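Local coordinates for putative periplasmic protein (Salmonella enterica subsp. enterica serovar Typhimurium, PDB 4J32) that probably acts as the periplasmic immunity protein Tai4, binding and inhibiting the type VI secretion amidase Tae4, a papain-like peptidoglycan hydrolase, at residues T6-W17 / Y43-Y54; A18-Y27 / N78-I86. One frame throughout, in Å; residues are numbered along the deposited sequence.

In the fold
Both interactions are buried contacts made by helix 10-26, which gives its N-terminal half to interaction 1 and its C-terminal half to interaction 2. Interaction 1 lies farther from the centre of the chain, about 11 Å against 6 Å. It faces the end of helix 30-46, the loop after it and the start of helix 51-65, and it combines hydrogen bonds of glutamine amides with a separate set of packed aromatic rings. Interaction 2 pairs two antiparallel helices through a disulfide and apolar packing, with one hydroxyl bond at its end. The two meet where Tyr43 packs near Ser20. Both touch the second subunit, while the Tae4 chain lies mainly against interaction 1.

Interaction 1 of 2, residues T6-W17 / Y43-Y54; sequences TQYSQSELLKNW and YLEYGKQSVEIY
The start of helix 10-26 packs here against the turn that joins helix 30-46 to helix 51-65, and Gln10 bonds to that turn. The Gln10 side chain bends at chi2 (-71°), which brings the amide over to the turn. Gln10 NE2 donates to Tyr46 O at 3.0 Å, nearly straight (167°) and in the amide plane of Gln10. Gln10 OE1 accepts twice. Lys48 N comes from 2.8 Å, tilted out of the carbonyl plane. Gln49 NE2 lies in that plane, on a lone pair, at 2.9 Å. Together the three bonds fix the rotation of the Gln10 amide. A water lies within bonding distance of both Gln10 O and Gln49 OE1 and may link them. Just before Gln10 the helix begins with a capping box, with Ser9 at the N-cap: Ser9 OG accepts from Glu12 N, and Glu12 OE1 from Ser9 N. Farther along the helix the contact turns apolar. Leu13 spreads its branches, CD1 to Tyr46 CB and CD2 to the edge of the Tyr43 ring. Asn16 CB sits over the face of that ring, 3.5 Å from its centroid. The Trp17 indole meets Tyr54 in a T-shaped stack. The edge of Tyr54 points at the indole face, with Tyr54 CD1 3.5 Å from Trp17 CD2 and the planes at 66°. Leu14 CD2 packs on Tyr54 CE1 at 3.7 Å. The Tyr46 hydroxyl, beside Thr6 CG2, bonds to Arg137 of the Tae4 chain, and Tyr8 OH bonds to Asp84 of the second subunit.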
loop_
_atom_site.group_PDB
_atom_site.type_symbol
_atom_site.label_atom_id
_atom_site.label_comp_id
_atom_site.label_asym_id
_atom_site.label_seq_id
_atom_site.Cartn_x
_atom_site.Cartn_y
_atom_site.Cartn_z
ATOM N N THR B 6 -9.084 -15.562 4.743
ATOM C CA THR B 6 -9.453 -16.955 4.430
ATOM C C THR B 6 -10.289 -17.121 3.160
ATOM O O THR B 6 -10.524 -18.260 2.709
ATOM C CB THR B 6 -10.248 -17.607 5.567
ATOM O OG1 THR B 6 -11.420 -16.830 5.831
ATOM C CG2 THR B 6 -9.376 -17.729 6.825
ATOM N N GLN B 7 -10.712 -16.011 2.580
ATOM C CA GLN B 7 -11.598 -16.059 1.421
ATOM C C GLN B 7 -10.846 -16.033 0.086
ATOM O O GLN B 7 -11.431 -16.350 -0.967
ATOM C CB GLN B 7 -12.648 -14.943 1.508
ATOM C CG GLN B 7 -13.679 -15.181 2.619
ATOM C CD GLN B 7 -14.611 -13.998 2.852
ATOM O OE1 GLN B 7 -15.070 -13.344 1.911
ATOM N NE2 GLN B 7 -14.898 -13.722 4.117
ATOM N N TYR B 8 -9.566 -15.683 0.136
ATOM C CA TYR B 8 -8.751 -15.551 -1.072
ATOM C C TYR B 8 -8.332 -16.905 -1.649
ATOM O O TYR B 8 -8.005 -17.841 -0.906
ATOM C CB TYR B 8 -7.511 -14.687 -0.795
ATOM C CG TYR B 8 -7.881 -13.249 -0.471
ATOM C CD1 TYR B 8 -8.436 -12.419 -1.450
ATOM C CD2 TYR B 8 -7.645 -12.722 0.808
ATOM C CE1 TYR B 8 -8.799 -11.088 -1.161
ATOM C CE2 TYR B 8 -8.002 -11.384 1.117
ATOM C CZ TYR B 8 -8.567 -10.588 0.123
ATOM O OH TYR B 8 -8.916 -9.286 0.417
ATOM N N SER B 9 -8.338 -16.979 -2.981
ATOM C CA SER B 9 -7.799 -18.135 -3.694
ATOM C C SER B 9 -6.267 -18.133 -3.554
ATOM O O SER B 9 -5.667 -17.138 -3.134
ATOM C CB SER B 9 -8.166 -18.039 -5.178
ATOM O OG SER B 9 -7.414 -17.002 -5.817
ATOM N N GLN B 10 -5.634 -19.245 -3.922
ATOM C CA GLN B 10 -4.161 -19.317 -3.843
ATOM C C GLN B 10 -3.463 -18.241 -4.680
ATOM O O GLN B 10 -2.495 -17.620 -4.231
ATOM C CB GLN B 10 -3.675 -20.708 -4.237
ATOM C CG GLN B 10 -4.072 -21.790 -3.221
ATOM C CD GLN B 10 -3.274 -21.626 -1.930
ATOM O OE1 GLN B 10 -2.049 -21.746 -1.937
ATOM N NE2 GLN B 10 -3.969 -21.328 -0.826
ATOM N N SER B 11 -3.930 -18.028 -5.908
ATOM C CA SER B 11 -3.341 -16.967 -6.741
ATOM C C SER B 11 -3.559 -15.563 -6.148
ATOM O O SER B 11 -2.638 -14.720 -6.155
ATOM C CB SER B 11 -3.847 -17.043 -8.180
ATOM O OG SER B 11 -5.217 -16.698 -8.262
ATOM N N GLU B 12 -4.759 -15.316 -5.615
ATOM C CA GLU B 12 -5.087 -14.049 -4.969
ATOM C C GLU B 12 -4.211 -13.829 -3.742
ATOM O O GLU B 12 -3.719 -12.719 -3.512
ATOM C CB GLU B 12 -6.569 -14.046 -4.541
ATOM C CG GLU B 12 -7.530 -13.846 -5.708
ATOM C CD GLU B 12 -9.016 -14.064 -5.363
ATOM O OE1 GLU B 12 -9.371 -14.724 -4.356
ATOM O OE2 GLU B 12 -9.849 -13.554 -6.144
ATOM N N LEU B 13 -3.977 -14.880 -2.965
ATOM C CA LEU B 13 -3.065 -14.746 -1.799
ATOM C C LEU B 13 -1.668 -14.302 -2.242
ATOM O O LEU B 13 -1.031 -13.472 -1.593
ATOM C CB LEU B 13 -2.957 -16.053 -1.004
ATOM C CG LEU B 13 -4.161 -16.543 -0.203
ATOM C CD1 LEU B 13 -3.909 -17.972 0.282
ATOM C CD2 LEU B 13 -4.437 -15.611 0.995
ATOM N N LEU B 14 -1.181 -14.872 -3.336
ATOM C CA LEU B 14 0.186 -14.564 -3.803
ATOM C C LEU B 14 0.277 -13.129 -4.325
ATOM O O LEU B 14 1.273 -12.444 -4.095
ATOM C CB LEU B 14 0.632 -15.565 -4.877
ATOM C CG LEU B 14 0.908 -16.967 -4.302
ATOM C CD1 LEU B 14 0.991 -17.999 -5.436
ATOM C CD2 LEU B 14 2.182 -16.970 -3.480
ATOM N N LYS B 15 -0.760 -12.683 -5.013
ATOM C CA LYS B 15 -0.836 -11.289 -5.454
ATOM C C LYS B 15 -0.957 -10.344 -4.241
ATOM O O LYS B 15 -0.333 -9.294 -4.211
ATOM C CB LYS B 15 -2.007 -11.106 -6.421
ATOM C CG LYS B 15 -1.777 -11.801 -7.781
ATOM C CD LYS B 15 -3.080 -12.005 -8.551
ATOM C CE LYS B 15 -2.819 -12.776 -9.866
ATOM N NZ LYS B 15 -4.042 -12.892 -10.707
ATOM N N ASN B 16 -1.704 -10.758 -3.224
ATOM C CA ASN B 16 -1.837 -9.942 -1.997
ATOM C C ASN B 16 -0.520 -9.847 -1.268
ATOM O O ASN B 16 -0.153 -8.768 -0.769
ATOM C CB ASN B 16 -2.919 -10.493 -1.056
ATOM C CG ASN B 16 -4.333 -10.362 -1.607
ATOM O OD1 ASN B 16 -4.585 -9.715 -2.622
ATOM N ND2 ASN B 16 -5.277 -11.002 -0.924
ATOM N N TRP B 17 0.181 -10.994 -1.184
ATOM C CA TRP B 17 1.538 -11.048 -0.660
ATOM C C TRP B 17 2.459 -10.115 -1.434
ATOM O O TRP B 17 3.213 -9.351 -0.841
ATOM C CB TRP B 17 2.103 -12.493 -0.661
ATOM C CG TRP B 17 3.344 -12.594 0.199
ATOM C CD1 TRP B 17 3.387 -12.955 1.509
ATOM C CD2 TRP B 17 4.690 -12.285 -0.179
ATOM N NE1 TRP B 17 4.670 -12.899 1.978
ATOM C CE2 TRP B 17 5.498 -12.486 0.966
ATOM C CE3 TRP B 17 5.300 -11.873 -1.381
ATOM C CZ2 TRP B 17 6.895 -12.290 0.959
ATOM C CZ3 TRP B 17 6.681 -11.670 -1.392
ATOM C CH2 TRP B 17 7.473 -11.887 -0.231
ATOM N N TYR B 43 -0.863 -13.576 4.457
ATOM C CA TYR B 43 -1.093 -14.245 3.155
ATOM C C TYR B 43 -0.183 -15.461 2.961
ATOM O O TYR B 43 -0.609 -16.458 2.357
ATOM C CB TYR B 43 -0.957 -13.256 1.991
ATOM C CG TYR B 43 -1.927 -12.115 2.166
ATOM C CD1 TYR B 43 -3.293 -12.374 2.340
ATOM C CD2 TYR B 43 -1.477 -10.787 2.215
ATOM C CE1 TYR B 43 -4.223 -11.341 2.545
ATOM C CE2 TYR B 43 -2.397 -9.731 2.406
ATOM C CZ TYR B 43 -3.756 -10.021 2.563
ATOM O OH TYR B 43 -4.663 -9.028 2.781
ATOM N N LEU B 44 1.057 -15.375 3.446
ATOM C CA LEU B 44 1.960 -16.540 3.436
ATOM C C LEU B 44 1.406 -17.717 4.246
ATOM O O LEU B 44 1.544 -18.872 3.816
ATOM C CB LEU B 44 3.395 -16.155 3.877
ATOM C CG LEU B 44 4.470 -17.257 3.901
ATOM C CD1 LEU B 44 5.825 -16.633 3.573
ATOM C CD2 LEU B 44 4.481 -17.957 5.229
ATOM N N GLU B 45 0.789 -17.441 5.401
ATOM C CA GLU B 45 0.242 -18.498 6.262
ATOM C C GLU B 45 -0.710 -19.400 5.486
ATOM O O GLU B 45 -0.692 -20.632 5.663
ATOM C CB GLU B 45 -0.482 -17.922 7.494
ATOM C CG GLU B 45 -1.436 -18.889 8.261
ATOM C CD GLU B 45 -0.725 -20.036 9.012
ATOM O OE1 GLU B 45 0.454 -19.849 9.426
ATOM O OE2 GLU B 45 -1.352 -21.112 9.203
ATOM N N TYR B 46 -1.560 -18.789 4.662
ATOM C CA TYR B 46 -2.629 -19.530 3.963
ATOM C C TYR B 46 -2.213 -20.099 2.604
ATOM O O TYR B 46 -2.968 -20.872 1.973
ATOM C CB TYR B 46 -3.865 -18.641 3.832
ATOM C CG TYR B 46 -4.564 -18.398 5.160
ATOM C CD1 TYR B 46 -5.372 -19.382 5.738
ATOM C CD2 TYR B 46 -4.392 -17.204 5.851
ATOM C CE1 TYR B 46 -6.032 -19.158 6.978
ATOM C CE2 TYR B 46 -5.036 -16.979 7.098
ATOM C CZ TYR B 46 -5.852 -17.957 7.640
ATOM O OH TYR B 46 -6.519 -17.726 8.847
ATOM N N GLY B 47 -1.015 -19.745 2.160
ATOM C CA GLY B 47 -0.474 -20.314 0.909
ATOM C C GLY B 47 -0.105 -21.785 1.035
ATOM O O GLY B 47 0.103 -22.291 2.136
ATOM N N LYS B 48 -0.066 -22.484 -0.101
ATOM C CA LYS B 48 0.334 -23.890 -0.155
ATOM C C LYS B 48 1.682 -24.020 -0.882
ATOM O O LYS B 48 2.137 -25.140 -1.181
ATOM C CB LYS B 48 -0.744 -24.736 -0.870
ATOM C CG LYS B 48 -2.131 -24.761 -0.161
ATOM C CD LYS B 48 -1.985 -25.204 1.294
ATOM C CE LYS B 48 -3.322 -25.496 1.971
ATOM N NZ LYS B 48 -3.110 -26.381 3.179
ATOM N N GLN B 49 2.320 -22.874 -1.105
ATOM C CA GLN B 49 3.577 -22.808 -1.866
ATOM C C GLN B 49 4.780 -22.801 -0.948
ATOM O O GLN B 49 4.714 -22.320 0.201
ATOM C CB GLN B 49 3.636 -21.555 -2.766
ATOM C CG GLN B 49 2.564 -21.516 -3.882
ATOM C CD GLN B 49 1.157 -21.277 -3.323
ATOM O OE1 GLN B 49 0.959 -20.426 -2.458
ATOM N NE2 GLN B 49 0.177 -22.033 -3.820
ATOM N N SER B 50 5.892 -23.278 -1.497
ATOM C CA SER B 50 7.190 -23.262 -0.823
ATOM C C SER B 50 7.711 -21.836 -0.735
ATOM O O SER B 50 7.296 -20.953 -1.502
ATOM C CB SER B 50 8.204 -24.098 -1.611
ATOM O OG SER B 50 7.816 -25.470 -1.638
ATOM N N VAL B 51 8.643 -21.618 0.182
ATOM C CA VAL B 51 9.085 -20.246 0.462
ATOM C C VAL B 51 9.793 -19.593 -0.737
ATOM O O VAL B 51 9.765 -18.367 -0.897
ATOM C CB VAL B 51 9.979 -20.195 1.739
ATOM C CG1 VAL B 51 11.422 -20.759 1.466
ATOM C CG2 VAL B 51 9.985 -18.788 2.339
ATOM N N GLU B 52 10.408 -20.399 -1.595
ATOM C CA GLU B 52 11.142 -19.818 -2.724
ATOM C C GLU B 52 10.231 -19.040 -3.677
ATOM O O GLU B 52 10.723 -18.169 -4.375
ATOM C CB GLU B 52 11.946 -20.870 -3.502
ATOM C CG GLU B 52 13.182 -21.419 -2.765
ATOM C CD GLU B 52 12.848 -22.479 -1.730
ATOM O OE1 GLU B 52 11.671 -22.928 -1.632
ATOM O OE2 GLU B 52 13.778 -22.891 -1.010
ATOM N N ILE B 53 8.932 -19.342 -3.739
ATOM C CA ILE B 53 8.088 -18.508 -4.626
ATOM C C ILE B 53 7.988 -17.079 -4.106
ATOM O O ILE B 53 7.971 -16.129 -4.879
ATOM C CB ILE B 53 6.705 -19.124 -4.970
ATOM C CG1 ILE B 53 6.231 -18.566 -6.341
ATOM C CG2 ILE B 53 5.692 -18.933 -3.822
ATOM C CD1 ILE B 53 4.929 -19.227 -6.874
ATOM N N TYR B 54 7.959 -16.931 -2.787
ATOM C CA TYR B 54 7.954 -15.591 -2.197
ATOM C C TYR B 54 9.304 -14.879 -2.390
ATOM O O TYR B 54 9.335 -13.661 -2.622
ATOM C CB TYR B 54 7.585 -15.672 -0.708
ATOM C CG TYR B 54 6.297 -16.417 -0.478
ATOM C CD1 TYR B 54 5.068 -15.740 -0.486
ATOM C CD2 TYR B 54 6.305 -17.800 -0.235
ATOM C CE1 TYR B 54 3.864 -16.414 -0.263
ATOM C CE2 TYR B 54 5.093 -18.500 -0.018
ATOM C CZ TYR B 54 3.898 -17.800 -0.024
ATOM O OH TYR B 54 2.715 -18.463 0.193
HETATM O O HOH W 1 -1.011 -18.704 -1.874
#

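Interaction 2 of 2, residues A18-Y27 / N78-I86; sequences ALSHCLALVY and NTMKCIDFI
The Phe85 ring receives Ala18 O at its edge, in the ring plane, with Phe85 CE2 3.4 Å from that oxygen. Ala18 CB touches the same ring carbon, and Cys22 CB comes in obliquely at 3.6 Å from Phe85 CD2. The sulfur of Cys22 is also oblique to this ring, a sulfur-aromatic contact with 4.9 Å from SG to the ring centroid. At the far end of the contact the Tyr27 ring has Val26 CG2 near the rim of one face. Thr79 OG1 lies at its edge, in plane. There Tyr27 OH donates to Thr79 OG1 at 2.8 Å, and Thr79 OG1 also bonds to Asp35 of the second subunit.

Between the two rings, helix 18-26 and helix 78-86 run antiparallel, their axes 152° apart in direction and 9.1 Å apart at closest approach. The disulfide Cys22-Cys82 joins them at mid-length. Cys22 SG stands anti to its own N (chi1 -179°), while Cys82 SG stands beside its own N. The two sulfurs meet at 2.1 Å with chi3 -85°, close to the 90° magnitude that a disulfide prefers. The Cys82 side chain is a knob in a hole formed by Leu19, Cys22, Leu23 and Val26. Val26 CG1 lies 3.7 Å from Cys82 SG, and Leu23 CD2 packs on Cys82 CB. Ile86 CG2 rests on Leu19 CB at 3.7 Å. Lys81 NZ bonds to Asn78 OD1 within its own helix and also to Leu67 O. The covalent S-S link inside this apolar packing holds the two helices together, and it is consistent with folding in the oxidising periplasm.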
loop_
_atom_site.group_PDB
_atom_site.type_symbol
_atom_site.label_atom_id
_atom_site.label_comp_id
_atom_site.label_asym_id
_atom_site.label_seq_id
_atom_site.Cartn_x
_atom_site.Cartn_y
_atom_site.Cartn_z
ATOM N N ALA B 18 2.422 -10.199 -2.760
ATOM C CA ALA B 18 3.293 -9.360 -3.584
ATOM C C ALA B 18 3.113 -7.863 -3.239
ATOM O O ALA B 18 4.104 -7.123 -3.034
ATOM C CB ALA B 18 3.005 -9.627 -5.080
ATOM N N LEU B 19 1.865 -7.422 -3.172
ATOM C CA LEU B 19 1.581 -6.022 -2.895
ATOM C C LEU B 19 2.067 -5.591 -1.496
ATOM O O LEU B 19 2.790 -4.582 -1.366
ATOM C CB LEU B 19 0.086 -5.741 -3.068
ATOM C CG LEU B 19 -0.389 -4.329 -2.689
ATOM C CD1 LEU B 19 0.416 -3.225 -3.465
ATOM C CD2 LEU B 19 -1.897 -4.244 -2.978
ATOM N N SER B 20 1.693 -6.357 -0.467
ATOM C CA SER B 20 2.074 -5.990 0.899
ATOM C C SER B 20 3.580 -6.052 1.100
ATOM O O SER B 20 4.139 -5.168 1.760
ATOM C CB SER B 20 1.330 -6.804 1.967
ATOM O OG SER B 20 1.301 -8.172 1.634
ATOM N N HIS B 21 4.236 -7.060 0.515
ATOM C CA HIS B 21 5.689 -7.154 0.608
ATOM C C HIS B 21 6.361 -5.933 -0.035
ATOM O O HIS B 21 7.300 -5.364 0.530
ATOM C CB HIS B 21 6.209 -8.445 -0.028
ATOM C CG HIS B 21 7.695 -8.571 0.029
ATOM N ND1 HIS B 21 8.375 -8.806 1.204
ATOM C CD2 HIS B 21 8.634 -8.471 -0.939
ATOM C CE1 HIS B 21 9.672 -8.857 0.953
ATOM N NE2 HIS B 21 9.855 -8.635 -0.338
ATOM N N CYS B 22 5.881 -5.549 -1.215
ATOM C CA CYS B 22 6.474 -4.398 -1.901
ATOM C C CYS B 22 6.322 -3.126 -1.051
ATOM O O CYS B 22 7.261 -2.317 -0.937
ATOM C CB CYS B 22 5.820 -4.219 -3.260
ATOM S SG CYS B 22 6.499 -2.837 -4.202
ATOM N N LEU B 23 5.155 -2.969 -0.435
ATOM C CA LEU B 23 4.923 -1.798 0.436
ATOM C C LEU B 23 5.889 -1.821 1.634
ATOM O O LEU B 23 6.437 -0.778 2.028
ATOM C CB LEU B 23 3.451 -1.752 0.866
ATOM C CG LEU B 23 2.417 -1.515 -0.240
ATOM C CD1 LEU B 23 0.964 -1.718 0.298
ATOM C CD2 LEU B 23 2.598 -0.090 -0.869
ATOM N N ALA B 24 6.145 -3.017 2.177
ATOM C CA ALA B 24 7.140 -3.193 3.235
ATOM C C ALA B 24 8.545 -2.808 2.787
ATOM O O ALA B 24 9.367 -2.399 3.603
ATOM C CB ALA B 24 7.150 -4.643 3.733
ATOM N N LEU B 25 8.842 -2.994 1.497
ATOM C CA LEU B 25 10.136 -2.570 0.972
ATOM C C LEU B 25 10.291 -1.061 0.780
ATOM O O LEU B 25 11.361 -0.510 1.066
ATOM C CB LEU B 25 10.436 -3.248 -0.376
ATOM C CG LEU B 25 10.552 -4.775 -0.410
ATOM C CD1 LEU B 25 10.823 -5.245 -1.853
ATOM C CD2 LEU B 25 11.634 -5.256 0.541
ATOM N N VAL B 26 9.273 -0.407 0.242
ATOM C CA VAL B 26 9.434 0.973 -0.229
ATOM C C VAL B 26 9.307 2.055 0.849
ATOM O O VAL B 26 9.874 3.130 0.707
ATOM C CB VAL B 26 8.523 1.327 -1.448
ATOM C CG1 VAL B 26 8.804 0.363 -2.654
ATOM C CG2 VAL B 26 7.046 1.308 -1.072
ATOM N N TYR B 27 8.568 1.767 1.908
ATOM C CA TYR B 27 8.286 2.777 2.930
ATOM C C TYR B 27 9.369 2.758 4.005
ATOM O O TYR B 27 9.866 1.686 4.344
ATOM C CB TYR B 27 6.934 2.472 3.568
ATOM C CG TYR B 27 5.717 2.693 2.678
ATOM C CD1 TYR B 27 5.622 3.799 1.806
ATOM C CD2 TYR B 27 4.646 1.815 2.753
ATOM C CE1 TYR B 27 4.468 3.998 1.026
ATOM C CE2 TYR B 27 3.490 2.005 2.002
ATOM C CZ TYR B 27 3.407 3.084 1.129
ATOM O OH TYR B 27 2.230 3.212 0.421
ATOM N N ASN B 78 6.720 6.330 -3.831
ATOM C CA ASN B 78 7.023 4.969 -3.408
ATOM C C ASN B 78 5.804 4.061 -3.590
ATOM O O ASN B 78 5.935 2.946 -4.078
ATOM C CB ASN B 78 7.502 4.962 -1.950
ATOM C CG ASN B 78 8.886 5.541 -1.813
ATOM O OD1 ASN B 78 9.753 5.249 -2.635
ATOM N ND2 ASN B 78 9.105 6.368 -0.796
ATOM N N THR B 79 4.630 4.580 -3.234
ATOM C CA THR B 79 3.383 3.798 -3.309
ATOM C C THR B 79 3.192 3.366 -4.770
ATOM O O THR B 79 2.790 2.243 -5.054
ATOM C CB THR B 79 2.170 4.643 -2.872
ATOM O OG1 THR B 79 2.382 5.189 -1.561
ATOM C CG2 THR B 79 0.851 3.790 -2.840
ATOM N N MET B 80 3.485 4.286 -5.690
ATOM C CA MET B 80 3.328 4.041 -7.127
ATOM C C MET B 80 4.203 2.903 -7.658
ATOM O O MET B 80 3.818 2.183 -8.615
ATOM C CB MET B 80 3.651 5.319 -7.899
ATOM C CG MET B 80 3.266 5.234 -9.343
ATOM S SD MET B 80 3.545 6.802 -10.214
ATOM C CE MET B 80 2.077 7.710 -9.707
ATOM N N LYS B 81 5.408 2.772 -7.104
ATOM C CA LYS B 81 6.313 1.685 -7.514
ATOM C C LYS B 81 5.608 0.330 -7.294
ATOM O O LYS B 81 5.675 -0.563 -8.157
ATOM C CB LYS B 81 7.639 1.764 -6.736
ATOM C CG LYS B 81 8.383 3.080 -6.977
ATOM C CD LYS B 81 9.541 3.291 -6.015
ATOM C CE LYS B 81 10.009 4.749 -6.112
ATOM N NZ LYS B 81 11.168 4.985 -5.169
ATOM N N CYS B 82 4.904 0.206 -6.165
ATOM C CA CYS B 82 4.249 -1.064 -5.822
ATOM C C CYS B 82 2.973 -1.280 -6.626
ATOM O O CYS B 82 2.626 -2.420 -6.966
ATOM C CB CYS B 82 3.979 -1.131 -4.327
ATOM S SG CYS B 82 5.497 -1.168 -3.408
ATOM N N ILE B 83 2.289 -0.189 -6.969
ATOM C CA ILE B 83 1.097 -0.319 -7.818
ATOM C C ILE B 83 1.529 -0.754 -9.238
ATOM O O ILE B 83 0.917 -1.642 -9.837
ATOM C CB ILE B 83 0.229 0.978 -7.809
ATOM C CG1 ILE B 83 -0.456 1.112 -6.424
ATOM C CG2 ILE B 83 -0.844 0.927 -8.932
ATOM C CD1 ILE B 83 -1.122 2.406 -6.147
ATOM N N ASP B 84 2.606 -0.166 -9.743
ATOM C CA ASP B 84 3.121 -0.600 -11.045
ATOM C C ASP B 84 3.568 -2.069 -10.947
ATOM O O ASP B 84 3.348 -2.874 -11.875
ATOM C CB ASP B 84 4.289 0.291 -11.496
ATOM C CG ASP B 84 3.828 1.672 -11.991
ATOM O OD1 ASP B 84 2.595 1.888 -12.180
ATOM O OD2 ASP B 84 4.717 2.522 -12.251
ATOM N N PHE B 85 4.242 -2.395 -9.856
ATOM C CA PHE B 85 4.746 -3.772 -9.649
ATOM C C PHE B 85 3.625 -4.804 -9.751
ATOM O O PHE B 85 3.795 -5.831 -10.405
ATOM C CB PHE B 85 5.419 -3.871 -8.278
ATOM C CG PHE B 85 5.703 -5.298 -7.814
ATOM C CD1 PHE B 85 6.376 -6.204 -8.640
ATOM C CD2 PHE B 85 5.336 -5.704 -6.516
ATOM C CE1 PHE B 85 6.657 -7.536 -8.192
ATOM C CE2 PHE B 85 5.628 -7.017 -6.056
ATOM C CZ PHE B 85 6.274 -7.921 -6.897
ATOM N N ILE B 86 2.474 -4.542 -9.125
ATOM C CA ILE B 86 1.448 -5.587 -9.077
ATOM C C ILE B 86 0.769 -5.819 -10.429
ATOM O O ILE B 86 0.049 -6.816 -10.599
ATOM C CB ILE B 86 0.449 -5.418 -7.908
ATOM C CG1 ILE B 86 -0.312 -4.084 -8.005
ATOM C CG2 ILE B 86 1.194 -5.547 -6.587
ATOM C CD1 ILE B 86 -1.596 -4.030 -7.156
#